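Local coordinates for protein leucine aminopeptidase 1 (Caenorhabditis elegans, PDB 2HC9) that cleaves amino acids, preferably leucine, from the N termini of peptides as a two-zinc M17 aminopeptidase, and probably acts as a digestive enzyme, at residues 361-366 and 435-440; 401-406 and 453-458. The protein carries 1 engineered substitution. All coordinates share one frame; numbering follows the deposited sequence. Where two conformers were deposited one is given.

Contact 1: 361-366 and 435-440; sequences ATLTGA and AVAGLL. Engineered in segment 435-440: Leu440 (natural residue Phe).
Thr364 turns two different atoms to two different tasks: its methyl CG2 packs on Ala437 of the helix, while its hydroxyl OG1 is gripped by several polar groups. The strongest of these partners is OD2 of Asp457. Ser434 OG and the same threonine oxygen share a further hydrogen bond, and the backbone N of Gln367 adds a weak one, so the hydroxyl also caps the turn leading into the next helix. With OG1 wedged between the backbone N and the carbonyl carbon (chi1 64°), Thr364 CG2 lies anti to the carbonyl carbon and comes to 3.7 Å from Ala437 CB.

The same Ala437 CB takes a second methyl, Leu363 CD2, also at 3.7 Å. Leu363 has CG anti to its backbone N (chi1 -160°), and CD2 is the branch that prolongs the extended chain, reaching across to the helix. Seen from Ala437 CB the two methyls subtend about 75°, and Leu363 CD2 and Thr364 CG2 are 4.4 Å apart, so the three methyls make a compact triangle. Past it, Leu363 CD2 only grazes the helix backbone, 4.2 Å from Ala437 C and 4.4 Å from Gly438 N.

Across 361-366 and 435-440 themselves the contact is methyl packing; a polar tie to this helix runs from Thr364 OG1 to Ser434, one residue before 435-440. The contact nonetheless borders the metal and bicarbonate site. Leu363 and Thr364 line the bicarbonate pocket, Leu363 lies against the zinc ligand Lys252, and Arg338, a predicted active-site residue, touches Thr364, Ala437 and the engineered Leu440. The chemistry thus implies a division of labour: the bonds to the hydroxyl hold the Thr364 side chain in its rotation, which keeps CG2 turned to the helix, and the methyls seat this wall of the bicarbonate pocket on it.

Contact 2: 401-406 and 453-458; sequences APMLFA and WLHLDI
Trp453 reaches from its strand toward Phe405 with the far end of its indole. From CB the side chain leaves with CG anti to the backbone N (chi1 166°), which lays the ring beside the strand, and the backbone N of His455 sits 4.1 Å above one face, off toward the rim. On the five-membered side NE1 gives its hydrogen to Asp359 OD1. The six-membered ring runs on to CH2, which packs against Gly438 O, and to CZ3. Trp453 CZ3 meets Phe405 CE1 at 4.0 Å, arriving at the edge of the Phe405 ring, close to its plane, and the two ring planes are turned about 70° from each other.

Two residues on, His455 follows the same course. Its ND1 is hydrogen-bonded to OD2 of that same Asp359, so one carboxylate holds both rings, and the backbone N of Asp457 lies above one face, off toward the rim. Across from it comes Met403, modelled in two conformers; in the one described here the chain bends at chi2 and chi3 and brings Met403 CE obliquely to His455 CD2, 3.8 Å away. This contact holds for one conformer and is less certain than the ring contact.

All five touching residues are buried: this is packing inside the catalytic domain, without a hydrogen bond between the segments, and it joins sheet strand 452-457 to a segment that goes on to a subunit interface, where Phe405 packs on Arg83 of a second subunit. Within the sheet, strand 376-380 lies between the two segments, pairing with 400-402 on one side and 452-457 on the other. Helix 433-442 rests against Met403, Trp453 and His455, whereas Leu454 and Pro402 pack on helix 383-396.

In the fold
Strand 356-361 runs into the loop 361-366, the first half of contact 1. Next comes 401-406, reached through strand 376-380 and helix 383-396, and then helix 433-442, whose 435-440 turns back to that loop and closes 68 intervening residues. Strand 452-457 follows directly and closes contact 2 over 46 residues. The segments alternate along the chain, so the two closures cross instead of nesting. The centres of contacts 1 and 2 lie about 9 Å apart. Ala361 O and Ile458 N, 2.8 Å apart, probably form a hydrogen bond where strand 452-457 runs parallel to 356-361. The two contacts together tie pocket loop, helix and strands of one catalytic-domain sheet.

Contact 1: 361-366 and 435-440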
loop_
_atom_site.group_PDB
_atom_site.type_symbol
_atom_site.label_atom_id
_atom_site.label_comp_id
_atom_site.label_asym_id
_atom_site.label_seq_id
_atom_site.Cartn_x
_atom_site.Cartn_y
_atom_site.Cartn_z
ATOM N N ALA A 361 27.448 6.951 -11.636
ATOM C CA ALA A 361 26.255 7.555 -11.040
ATOM C C ALA A 361 25.665 6.626 -10.004
ATOM O O ALA A 361 25.642 5.417 -10.193
ATOM C CB ALA A 361 25.208 7.827 -12.100
ATOM N N THR A 362 25.119 7.219 -8.943
ATOM C CA THR A 362 24.205 6.500 -8.048
ATOM C C THR A 362 22.827 6.553 -8.711
ATOM O O THR A 362 22.007 7.412 -8.386
ATOM C CB THR A 362 24.151 7.176 -6.648
ATOM O OG1 THR A 362 23.849 8.557 -6.819
ATOM C CG2 THR A 362 25.487 7.073 -5.955
ATOM N N LEU A 363 22.586 5.674 -9.686
ATOM C CA LEU A 363 21.534 5.953 -10.651
ATOM C C LEU A 363 20.191 5.350 -10.249
ATOM O O LEU A 363 19.171 6.030 -10.300
ATOM C CB LEU A 363 21.938 5.526 -12.089
ATOM C CG LEU A 363 21.093 6.239 -13.162
ATOM C CD1 LEU A 363 21.334 7.773 -13.174
ATOM C CD2 LEU A 363 21.420 5.641 -14.533
ATOM N N THR A 364 20.182 4.074 -9.858
ATOM C CA THR A 364 18.914 3.326 -9.682
ATOM C C THR A 364 18.938 2.449 -8.434
ATOM O O THR A 364 19.948 1.833 -8.137
ATOM C CB THR A 364 18.582 2.424 -10.916
ATOM O OG1 THR A 364 19.586 1.393 -11.088
ATOM C CG2 THR A 364 18.500 3.278 -12.190
ATOM N N GLY A 365 17.805 2.397 -7.732
ATOM C CA GLY A 365 17.542 1.357 -6.748
ATOM C C GLY A 365 17.569 -0.047 -7.351
ATOM O O GLY A 365 17.974 -1.009 -6.680
ATOM N N ALA A 366 17.172 -0.156 -8.627
ATOM C CA ALA A 366 17.192 -1.441 -9.345
ATOM C C ALA A 366 18.586 -2.055 -9.459
ATOM O O ALA A 366 18.713 -3.279 -9.584
ATOM C CB ALA A 366 16.593 -1.278 -10.719
ATOM N N ALA A 435 19.746 -1.162 -16.838
ATOM C CA ALA A 435 20.300 -1.113 -18.188
ATOM C C ALA A 435 19.535 -0.081 -19.007
ATOM O O ALA A 435 20.130 0.724 -19.730
ATOM C CB ALA A 435 20.181 -2.507 -18.845
ATOM N N VAL A 436 18.211 -0.091 -18.869
ATOM C CA VAL A 436 17.365 0.858 -19.585
ATOM C C VAL A 436 17.722 2.298 -19.178
ATOM O O VAL A 436 17.827 3.193 -20.030
ATOM C CB VAL A 436 15.847 0.534 -19.353
ATOM C CG1 VAL A 436 14.961 1.641 -19.936
ATOM C CG2 VAL A 436 15.522 -0.802 -20.020
ATOM N N ALA A 437 17.965 2.493 -17.880
ATOM C CA ALA A 437 18.396 3.792 -17.370
ATOM C C ALA A 437 19.694 4.223 -18.058
ATOM O O ALA A 437 19.833 5.370 -18.467
ATOM C CB ALA A 437 18.607 3.705 -15.825
ATOM N N GLY A 438 20.648 3.311 -18.196
ATOM C CA GLY A 438 21.890 3.650 -18.897
ATOM C C GLY A 438 21.687 3.938 -20.374
ATOM O O GLY A 438 22.352 4.803 -20.945
ATOM N N LEU A 439 20.741 3.228 -21.001
ATOM C CA LEU A 439 20.472 3.414 -22.437
ATOM C C LEU A 439 19.867 4.773 -22.730
ATOM O O LEU A 439 20.060 5.304 -23.819
ATOM C CB LEU A 439 19.534 2.308 -22.965
ATOM C CG LEU A 439 20.170 0.910 -23.051
ATOM C CD1 LEU A 439 19.062 -0.109 -23.443
ATOM C CD2 LEU A 439 21.318 0.910 -24.054
ATOM N N LEU A 440 19.139 5.352 -21.770
ATOM C CA LEU A 440 18.651 6.720 -21.972
ATOM C C LEU A 440 19.867 7.647 -22.158
ATOM O O LEU A 440 19.873 8.480 -23.057
ATOM C CB LEU A 440 17.801 7.204 -20.776
ATOM C CG LEU A 440 17.241 8.633 -20.823
ATOM C CD1 LEU A 440 18.264 9.787 -20.562
ATOM C CD2 LEU A 440 16.338 8.878 -22.089
#

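Contact 2: 401-406 and 453-458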
loop_
_atom_site.group_PDB
_atom_site.type_symbol
_atom_site.label_atom_id
_atom_site.label_comp_id
_atom_site.label_asym_id
_atom_site.label_seq_id
_atom_site.Cartn_x
_atom_site.Cartn_y
_atom_site.Cartn_z
ATOM N N ALA A 401 30.470 -5.484 -11.817
ATOM C CA ALA A 401 29.820 -6.605 -12.497
ATOM C C ALA A 401 29.219 -6.084 -13.800
ATOM O O ALA A 401 28.847 -4.893 -13.910
ATOM C CB ALA A 401 28.689 -7.212 -11.584
ATOM N N PRO A 402 29.124 -6.951 -14.816
ATOM C CA PRO A 402 28.610 -6.465 -16.080
ATOM C C PRO A 402 27.085 -6.469 -16.178
ATOM O O PRO A 402 26.414 -7.343 -15.615
ATOM C CB PRO A 402 29.186 -7.481 -17.097
ATOM C CG PRO A 402 29.314 -8.724 -16.353
ATOM C CD PRO A 402 29.534 -8.371 -14.898
ATOM N N MET A 403 26.564 -5.447 -16.855
ATOM C CA MET A 403 25.177 -5.390 -17.342
ATOM C C MET A 403 25.136 -5.821 -18.797
ATOM O O MET A 403 26.124 -5.692 -19.527
ATOM C CB MET A 403 24.629 -3.950 -17.270
ATOM C CG MET A 403 24.351 -3.448 -15.874
ATOM S SD MET A 403 22.987 -2.259 -15.718
ATOM C CE MET A 403 23.949 -0.738 -15.727
ATOM N N LEU A 404 23.975 -6.303 -19.228
ATOM C CA LEU A 404 23.743 -6.542 -20.661
ATOM C C LEU A 404 23.734 -5.249 -21.446
ATOM O O LEU A 404 23.117 -4.246 -21.024
ATOM C CB LEU A 404 22.385 -7.225 -20.900
ATOM C CG LEU A 404 22.249 -8.712 -20.580
ATOM C CD1 LEU A 404 20.750 -9.110 -20.626
ATOM C CD2 LEU A 404 23.087 -9.532 -21.563
ATOM N N PHE A 405 24.402 -5.294 -22.596
ATOM C CA PHE A 405 24.383 -4.185 -23.534
ATOM C C PHE A 405 23.561 -4.592 -24.757
ATOM O O PHE A 405 24.041 -5.331 -25.632
ATOM C CB PHE A 405 25.809 -3.812 -23.973
ATOM C CG PHE A 405 25.852 -2.629 -24.923
ATOM C CD1 PHE A 405 25.769 -1.328 -24.436
ATOM C CD2 PHE A 405 25.942 -2.817 -26.300
ATOM C CE1 PHE A 405 25.789 -0.221 -25.324
ATOM C CE2 PHE A 405 25.968 -1.726 -27.192
ATOM C CZ PHE A 405 25.886 -0.427 -26.690
ATOM N N ALA A 406 22.339 -4.086 -24.843
ATOM C CA ALA A 406 21.466 -4.465 -25.978
ATOM C C ALA A 406 20.468 -3.350 -26.341
ATOM O O ALA A 406 19.282 -3.478 -26.074
ATOM C CB ALA A 406 20.739 -5.794 -25.665
ATOM N N TRP A 453 32.270 3.769 -24.715
ATOM C CA TRP A 453 31.403 4.393 -23.728
ATOM C C TRP A 453 31.106 3.346 -22.673
ATOM O O TRP A 453 30.721 2.221 -22.996
ATOM C CB TRP A 453 30.081 4.896 -24.370
ATOM C CG TRP A 453 29.017 5.228 -23.314
ATOM C CD1 TRP A 453 29.151 6.072 -22.239
ATOM C CD2 TRP A 453 27.691 4.688 -23.238
ATOM N NE1 TRP A 453 27.981 6.081 -21.486
ATOM C CE2 TRP A 453 27.066 5.255 -22.097
ATOM C CE3 TRP A 453 26.966 3.779 -24.029
ATOM C CZ2 TRP A 453 25.761 4.923 -21.720
ATOM C CZ3 TRP A 453 25.662 3.462 -23.654
ATOM C CH2 TRP A 453 25.072 4.037 -22.521
ATOM N N LEU A 454 31.270 3.716 -21.403
ATOM C CA LEU A 454 30.943 2.827 -20.311
ATOM C C LEU A 454 30.164 3.598 -19.256
ATOM O O LEU A 454 30.623 4.637 -18.751
ATOM C CB LEU A 454 32.204 2.192 -19.705
ATOM C CG LEU A 454 31.952 1.139 -18.622
ATOM C CD1 LEU A 454 32.923 -0.080 -18.709
ATOM C CD2 LEU A 454 31.914 1.752 -17.174
ATOM N N HIS A 455 28.999 3.059 -18.913
ATOM C CA HIS A 455 28.141 3.613 -17.854
ATOM C C HIS A 455 28.267 2.714 -16.614
ATOM O O HIS A 455 28.241 1.490 -16.734
ATOM C CB HIS A 455 26.687 3.607 -18.376
ATOM C CG HIS A 455 25.664 3.699 -17.284
ATOM N ND1 HIS A 455 25.512 4.830 -16.509
ATOM C CD2 HIS A 455 24.747 2.802 -16.838
ATOM C CE1 HIS A 455 24.552 4.622 -15.622
ATOM N NE2 HIS A 455 24.073 3.398 -15.798
ATOM N N LEU A 456 28.430 3.310 -15.426
ATOM C CA LEU A 456 28.668 2.527 -14.226
ATOM C C LEU A 456 27.682 3.016 -13.158
ATOM O O LEU A 456 27.753 4.172 -12.728
ATOM C CB LEU A 456 30.126 2.725 -13.736
ATOM C CG LEU A 456 30.530 1.895 -12.498
ATOM C CD1 LEU A 456 30.447 0.381 -12.779
ATOM C CD2 LEU A 456 31.942 2.273 -12.054
ATOM N N ASP A 457 26.784 2.139 -12.723
ATOM C CA ASP A 457 25.781 2.471 -11.698
ATOM C C ASP A 457 26.270 1.963 -10.337
ATOM O O ASP A 457 26.468 0.752 -10.127
ATOM C CB ASP A 457 24.449 1.795 -12.082
ATOM C CG ASP A 457 23.243 2.270 -11.252
ATOM O OD1 ASP A 457 23.365 2.873 -10.162
ATOM O OD2 ASP A 457 22.108 2.015 -11.718
ATOM N N ILE A 458 26.448 2.902 -9.413
ATOM C CA ILE A 458 27.110 2.603 -8.139
ATOM C C ILE A 458 26.196 2.921 -6.942
ATOM O O ILE A 458 26.676 3.103 -5.815
ATOM C CB ILE A 458 28.466 3.364 -8.004
ATOM C CG1 ILE A 458 28.247 4.901 -8.020
ATOM C CG2 ILE A 458 29.413 2.955 -9.138
ATOM C CD1 ILE A 458 29.476 5.719 -7.486
#